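Local coordinates for putative phenazine biosynthesis PhzC/PhzF protein (Clostridium difficile, PDB 4DUN) that is a putative phenazine-biosynthesis protein of the PhzF family and is probably an isomerase, at residues Asn184-Ser189 with Lys222-Gln227; Asn209-Trp214 with Asn243-Ser248. One frame throughout, in Å; residues are numbered along the deposited sequence. Where two conformers were deposited one is given.

Contact 1 of 2, residues Asn184-Ser189 with Lys222-Gln227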
loop_
_atom_site.group_PDB
_atom_site.type_symbol
_atom_site.label_atom_id
_atom_site.label_comp_id
_atom_site.label_asym_id
_atom_site.label_seq_id
_atom_site.Cartn_x
_atom_site.Cartn_y
_atom_site.Cartn_z
ATOM N N ASN A 184 6.424 -14.832 -26.801
ATOM C CA ASN A 184 7.671 -15.321 -26.215
ATOM C C ASN A 184 7.405 -16.518 -25.282
ATOM O O ASN A 184 8.337 -17.188 -24.850
ATOM C CB ASN A 184 8.331 -14.159 -25.430
ATOM C CG ASN A 184 9.732 -14.437 -24.951
ATOM O OD1 ASN A 184 10.685 -14.500 -25.735
ATOM N ND2 ASN A 184 9.883 -14.616 -23.643
ATOM N N THR A 185 6.136 -16.787 -24.986
ATOM C CA THR A 185 5.712 -17.876 -24.093
ATOM C C THR A 185 4.635 -18.713 -24.769
ATOM O O THR A 185 4.135 -18.316 -25.822
ATOM C CB THR A 185 5.188 -17.281 -22.762
ATOM O OG1 THR A 185 4.054 -16.447 -23.023
ATOM C CG2 THR A 185 6.261 -16.505 -21.986
ATOM N N ASP A 186 4.264 -19.862 -24.177
ATOM C CA ASP A 186 3.216 -20.704 -24.755
ATOM C C ASP A 186 1.874 -20.002 -24.723
ATOM O O ASP A 186 1.140 -20.035 -25.718
ATOM C CB ASP A 186 3.133 -22.063 -24.040
ATOM C CG ASP A 186 4.361 -22.877 -24.307
ATOM O OD1 ASP A 186 4.482 -23.411 -25.431
ATOM O OD2 ASP A 186 5.239 -22.919 -23.428
ATOM N N PHE A 187 1.544 -19.366 -23.577
ATOM C CA PHE A 187 0.298 -18.640 -23.428
ATOM C C PHE A 187 0.471 -17.513 -22.454
ATOM O O PHE A 187 1.451 -17.478 -21.701
ATOM C CB PHE A 187 -0.878 -19.555 -23.028
ATOM C CG PHE A 187 -0.785 -20.258 -21.694
ATOM C CD1 PHE A 187 -0.229 -21.526 -21.598
ATOM C CD2 PHE A 187 -1.316 -19.673 -20.544
ATOM C CE1 PHE A 187 -0.225 -22.214 -20.384
ATOM C CE2 PHE A 187 -1.315 -20.356 -19.328
ATOM C CZ PHE A 187 -0.756 -21.620 -19.252
ATOM N N VAL A 188 -0.486 -16.572 -22.480
ATOM C CA VAL A 188 -0.464 -15.403 -21.621
ATOM C C VAL A 188 -1.821 -15.209 -21.017
ATOM O O VAL A 188 -2.817 -15.690 -21.570
ATOM C CB VAL A 188 -0.004 -14.109 -22.371
ATOM C CG1 VAL A 188 1.435 -14.221 -22.871
ATOM C CG2 VAL A 188 -0.961 -13.737 -23.520
ATOM N N SER A 189 -1.879 -14.457 -19.926
ATOM C CA SER A 189 -3.159 -14.104 -19.292
ATOM C C SER A 189 -3.004 -12.860 -18.434
ATOM O O SER A 189 -1.895 -12.408 -18.174
ATOM C CB SER A 189 -3.731 -15.251 -18.454
ATOM O OG SER A 189 -2.985 -15.445 -17.257
ATOM N N LYS A 222 4.433 -29.664 -20.868
ATOM C CA LYS A 222 5.279 -28.674 -20.198
ATOM C C LYS A 222 5.200 -27.393 -20.975
ATOM O O LYS A 222 5.424 -27.400 -22.188
ATOM C CB LYS A 222 6.732 -29.145 -20.092
ATOM C CG LYS A 222 6.971 -30.231 -19.052
ATOM C CD LYS A 222 8.458 -30.558 -18.892
ATOM C CE LYS A 222 9.215 -29.565 -18.038
ATOM N NZ LYS A 222 10.650 -29.931 -17.919
ATOM N N MET A 223 4.857 -26.302 -20.297
ATOM C CA MET A 223 4.682 -24.995 -20.925
ATOM C C MET A 223 5.179 -23.883 -20.046
ATOM O O MET A 223 5.362 -24.074 -18.836
ATOM C CB MET A 223 3.173 -24.741 -21.211
ATOM C CG MET A 223 2.549 -25.675 -22.230
ATOM S SD MET A 223 0.755 -25.460 -22.351
ATOM C CE MET A 223 0.224 -26.303 -20.815
ATOM N N VAL A 224 5.395 -22.705 -20.645
ATOM C CA VAL A 224 5.737 -21.502 -19.903
ATOM C C VAL A 224 4.615 -20.500 -20.188
ATOM O O VAL A 224 4.146 -20.390 -21.327
ATOM C CB VAL A 224 7.167 -20.939 -20.167
ATOM C CG1 VAL A 224 7.309 -20.340 -21.570
ATOM C CG2 VAL A 224 7.561 -19.926 -19.087
ATOM N N ALA A 225 4.151 -19.829 -19.139
ATOM C CA ALA A 225 3.082 -18.836 -19.220
ATOM C C ALA A 225 3.566 -17.514 -18.675
ATOM O O ALA A 225 4.423 -17.473 -17.788
ATOM C CB ALA A 225 1.869 -19.308 -18.426
ATOM N N ALA A 226 3.004 -16.439 -19.183
ATOM C CA ALA A 226 3.292 -15.107 -18.658
ATOM C C ALA A 226 1.988 -14.497 -18.208
ATOM O O ALA A 226 0.937 -14.755 -18.803
ATOM C CB ALA A 226 3.962 -14.225 -19.724
ATOM N N GLN A 227 2.038 -13.742 -17.130
ATOM C CA GLN A 227 0.899 -12.964 -16.661
ATOM C C GLN A 227 1.279 -11.536 -16.986
ATOM O O GLN A 227 2.273 -11.038 -16.452
ATOM C CB GLN A 227 0.572 -13.199 -15.174
ATOM C CG GLN A 227 -0.771 -12.543 -14.831
ATOM C CD GLN A 227 -1.521 -13.230 -13.728
ATOM O OE1 GLN A 227 -1.475 -14.462 -13.574
ATOM N NE2 GLN A 227 -2.251 -12.445 -12.940
HETATM O O HOH W 1 -0.898 -16.950 -17.873
HETATM O O HOH W 2 -3.840 -15.599 -14.551
#

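Contact 2 of 2, residues Asn209-Trp214 with Asn243-Ser248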
loop_
_atom_site.group_PDB
_atom_site.type_symbol
_atom_site.label_atom_id
_atom_site.label_comp_id
_atom_site.label_asym_id
_atom_site.label_seq_id
_atom_site.Cartn_x
_atom_site.Cartn_y
_atom_site.Cartn_z
ATOM N N ASN A 209 -6.988 -23.952 -14.469
ATOM C CA ASN A 209 -7.802 -23.994 -15.682
ATOM C C ASN A 209 -6.971 -23.779 -16.928
ATOM O O ASN A 209 -7.222 -24.424 -17.939
ATOM C CB ASN A 209 -8.883 -22.906 -15.677
ATOM C CG ASN A 209 -9.762 -22.800 -14.457
ATOM O OD1 ASN A 209 -10.041 -21.696 -14.002
ATOM N ND2 ASN A 209 -10.299 -23.915 -13.959
ATOM N N LEU A 210 -6.051 -22.796 -16.896
ATOM C CA LEU A 210 -5.307 -22.406 -18.091
ATOM C C LEU A 210 -4.395 -23.507 -18.579
ATOM O O LEU A 210 -4.292 -23.699 -19.794
ATOM C CB LEU A 210 -4.510 -21.098 -17.867
ATOM C CG LEU A 210 -5.356 -19.831 -17.641
ATOM C CD1 LEU A 210 -4.467 -18.656 -17.217
ATOM C CD2 LEU A 210 -6.208 -19.459 -18.907
ATOM N N ILE A 211 -3.776 -24.267 -17.652
ATOM C CA ILE A 211 -2.852 -25.352 -18.020
ATOM C C ILE A 211 -3.607 -26.461 -18.798
ATOM O O ILE A 211 -3.186 -26.714 -19.929
ATOM C CB ILE A 211 -2.052 -25.907 -16.826
ATOM C CG1 ILE A 211 -1.058 -24.818 -16.287
ATOM C CG2 ILE A 211 -1.333 -27.211 -17.202
ATOM C CD1 ILE A 211 -0.405 -25.185 -14.931
ATOM N N PRO A 212 -4.694 -27.123 -18.288
ATOM C CA PRO A 212 -5.355 -28.159 -19.110
ATOM C C PRO A 212 -5.891 -27.581 -20.412
ATOM O O PRO A 212 -5.811 -28.245 -21.446
ATOM C CB PRO A 212 -6.498 -28.675 -18.216
ATOM C CG PRO A 212 -6.710 -27.589 -17.189
ATOM C CD PRO A 212 -5.337 -27.008 -16.962
ATOM N N TYR A 213 -6.407 -26.357 -20.378
ATOM C CA TYR A 213 -6.921 -25.762 -21.603
ATOM C C TYR A 213 -5.874 -25.536 -22.697
ATOM O O TYR A 213 -6.075 -25.945 -23.827
ATOM C CB TYR A 213 -7.644 -24.441 -21.331
ATOM C CG TYR A 213 -8.027 -23.768 -22.619
ATOM C CD1 TYR A 213 -9.161 -24.153 -23.313
ATOM C CD2 TYR A 213 -7.222 -22.799 -23.178
ATOM C CE1 TYR A 213 -9.495 -23.561 -24.520
ATOM C CE2 TYR A 213 -7.540 -22.206 -24.371
ATOM C CZ TYR A 213 -8.679 -22.584 -25.046
ATOM O OH TYR A 213 -8.980 -21.982 -26.247
ATOM N N TRP A 214 -4.734 -24.948 -22.349
ATOM C CA TRP A 214 -3.678 -24.721 -23.334
ATOM C C TRP A 214 -2.904 -26.001 -23.639
ATOM O O TRP A 214 -2.431 -26.160 -24.772
ATOM C CB TRP A 214 -2.759 -23.577 -22.902
ATOM C CG TRP A 214 -3.412 -22.230 -23.047
ATOM C CD1 TRP A 214 -3.850 -21.413 -22.044
ATOM C CD2 TRP A 214 -3.749 -21.571 -24.278
ATOM N NE1 TRP A 214 -4.374 -20.255 -22.572
ATOM C CE2 TRP A 214 -4.362 -20.344 -23.941
ATOM C CE3 TRP A 214 -3.588 -21.900 -25.637
ATOM C CZ2 TRP A 214 -4.816 -19.445 -24.908
ATOM C CZ3 TRP A 214 -4.050 -21.011 -26.594
ATOM C CH2 TRP A 214 -4.626 -19.786 -26.230
ATOM N N ASN A 243 -4.427 -36.110 -12.590
ATOM C CA ASN A 243 -5.314 -34.939 -12.723
ATOM C C ASN A 243 -4.825 -33.798 -11.817
ATOM O O ASN A 243 -5.609 -33.162 -11.100
ATOM C CB ASN A 243 -6.791 -35.262 -12.466
ATOM C CG ASN A 243 -7.358 -36.351 -13.351
ATOM O OD1 ASN A 243 -8.003 -37.289 -12.875
ATOM N ND2 ASN A 243 -7.113 -36.274 -14.650
ATOM N N THR A 244 -3.512 -33.572 -11.827
ATOM C CA THR A 244 -2.932 -32.443 -11.101
ATOM C C THR A 244 -2.052 -31.683 -12.050
ATOM O O THR A 244 -1.710 -32.185 -13.128
ATOM C CB THR A 244 -2.164 -32.847 -9.814
ATOM O OG1 THR A 244 -1.019 -33.636 -10.146
ATOM C CG2 THR A 244 -3.057 -33.538 -8.762
ATOM N N VAL A 245 -1.684 -30.466 -11.652
ATOM C CA VAL A 245 -0.792 -29.609 -12.411
ATOM C C VAL A 245 0.282 -29.075 -11.475
ATOM O O VAL A 245 0.037 -28.905 -10.273
ATOM C CB VAL A 245 -1.529 -28.452 -13.165
ATOM C CG1 VAL A 245 -2.517 -28.979 -14.224
ATOM C CG2 VAL A 245 -2.233 -27.505 -12.198
ATOM N N LYS A 246 1.477 -28.808 -12.017
ATOM C CA LYS A 246 2.538 -28.196 -11.248
ATOM C C LYS A 246 2.684 -26.745 -11.716
ATOM O O LYS A 246 2.748 -26.481 -12.927
ATOM C CB LYS A 246 3.864 -28.965 -11.397
ATOM C CG LYS A 246 4.939 -28.483 -10.419
ATOM C CD LYS A 246 6.331 -29.045 -10.754
ATOM C CE LYS A 246 6.532 -30.484 -10.356
ATOM N NZ LYS A 246 7.913 -30.936 -10.678
ATOM N N ILE A 247 2.674 -25.817 -10.756
ATOM C CA ILE A 247 2.840 -24.381 -10.967
ATOM C C ILE A 247 4.118 -24.001 -10.232
ATOM O O ILE A 247 4.242 -24.292 -9.038
ATOM C CB ILE A 247 1.557 -23.646 -10.484
ATOM C CG1 ILE A 247 0.484 -23.803 -11.595
ATOM C CG2 ILE A 247 1.792 -22.147 -10.162
ATOM C CD1 ILE A 247 -0.853 -24.204 -11.126
ATOM N N SER A 248 5.090 -23.400 -10.960
ATOM C CA SER A 248 6.363 -23.036 -10.344
ATOM C C SER A 248 6.739 -21.615 -10.648
ATOM O O SER A 248 6.425 -21.097 -11.729
ATOM C CB SER A 248 7.491 -23.960 -10.811
ATOM O OG SER A 248 7.167 -25.333 -10.690
#

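Contact 1 of 2, residues Asn184-Ser189 with Lys222-Gln227
Strands 187-193 and 222-227, joined in the chain through helix 207-218, run side by side in the same direction, with a carboxylate extending the start of their regular parallel ladder. Ala226 is held through both its N and its O by the one strand: its N donates to Phe187 O (3.1 Å), in the plane of that carbonyl, and its O receives Ser189 N almost along the C=O axis. One step earlier Asp186 N reaches Val224 O in a more bent bond. Asp186 OD2 then acts where a strand carbonyl would be expected, taking Val224 N at 2.8 Å through its anti lone pair, nearly straight at 168°; OD1 makes a salt bridge with Lys220. The apolar contacts divide between two faces. On one, Phe187, with CG wedged between its backbone N and carbonyl carbon (chi1 63°), lays its ring over Ala225, whose CB sits 3.7 Å from the ring centroid in a CH-pi contact, while Met223 SD meets the ring edge as a Met-aromatic contact. On the other, Thr185 CG2 and Val188 CG1 close around Ala226 CB. One water links Ser189 OG to Ala226 O, another links Ser189 OG to Gln227 OE1, an amide also held by Asp200 O at NE2 and Thr203 N at OE1. The carboxylate thus carries the pairing beyond the ladder, and its bonds would probably favour the charged form.

Contact 2 of 2, residues Asn209-Trp214 with Asn243-Ser248
Ile211 carries nearly all of the packing between helix 207-218 and the beginning of strand 244-259, and it does so by spreading its two branches over Val245 and Ile247, two residues apart on the strand. Its chi1 of -67° places CG1 beside the backbone N and CG2 anti to it, so that the methyl and the longer arm diverge from CB. CG2 meets Val245 CG1 tip to tip at 3.7 Å. The extended arm carries CD1 past Val245 CB (3.9 Å) to Ile247 CG1, again at 3.7 Å, where the two isoleucines cross obliquely. Val245 presents both methyls to this one side chain: CG1, anti to its carbonyl carbon, faces the CG2 branch, and CG2, in the crowded position, lies 4.0 Å from Ile211 CD1. In Ile247, chi1 sets CG1 beside the backbone N, and an unstaggered chi2 of 133° sets CD1 4.0 Å from Ile211 CD1. Pro212 CD adds a looser touch on Val245 CG1, next to the point where the proline nitrogen, lacking a hydrogen, kinks the helix. The short axes cross at 112°, so the helix lies across the strand, consistent with the diaminopimelate-epimerase-like fold, in which strands wrap a helix. Strands 111-117 and 233-239 flank strand 244-259 here; Ile211 also rests on Cys237 and Val239, while Tyr213 and Trp214 reach strand 147-150.

Overall arrangement
Followed from the N terminus, the chain enters contact 1 at 184-189, passes through helix 207-218, where contact 2 begins, and returns as strand 222-227 to close the first loop; strand 233-239 then leads to 243-248, which closes the second. The two loops cross, because 209-214 lies between the segments of contact 1 while its partner 243-248 comes after them. Strand 222-227 pairs with 187-193, and 233-239 pairs with both 222-227 and 244-259, so both contacts bear on one continuous run of strands, with the helix packed against it. Their centres lie about 11 Å apart, and they meet directly where Phe187 stacks on Trp214 and packs against Leu210.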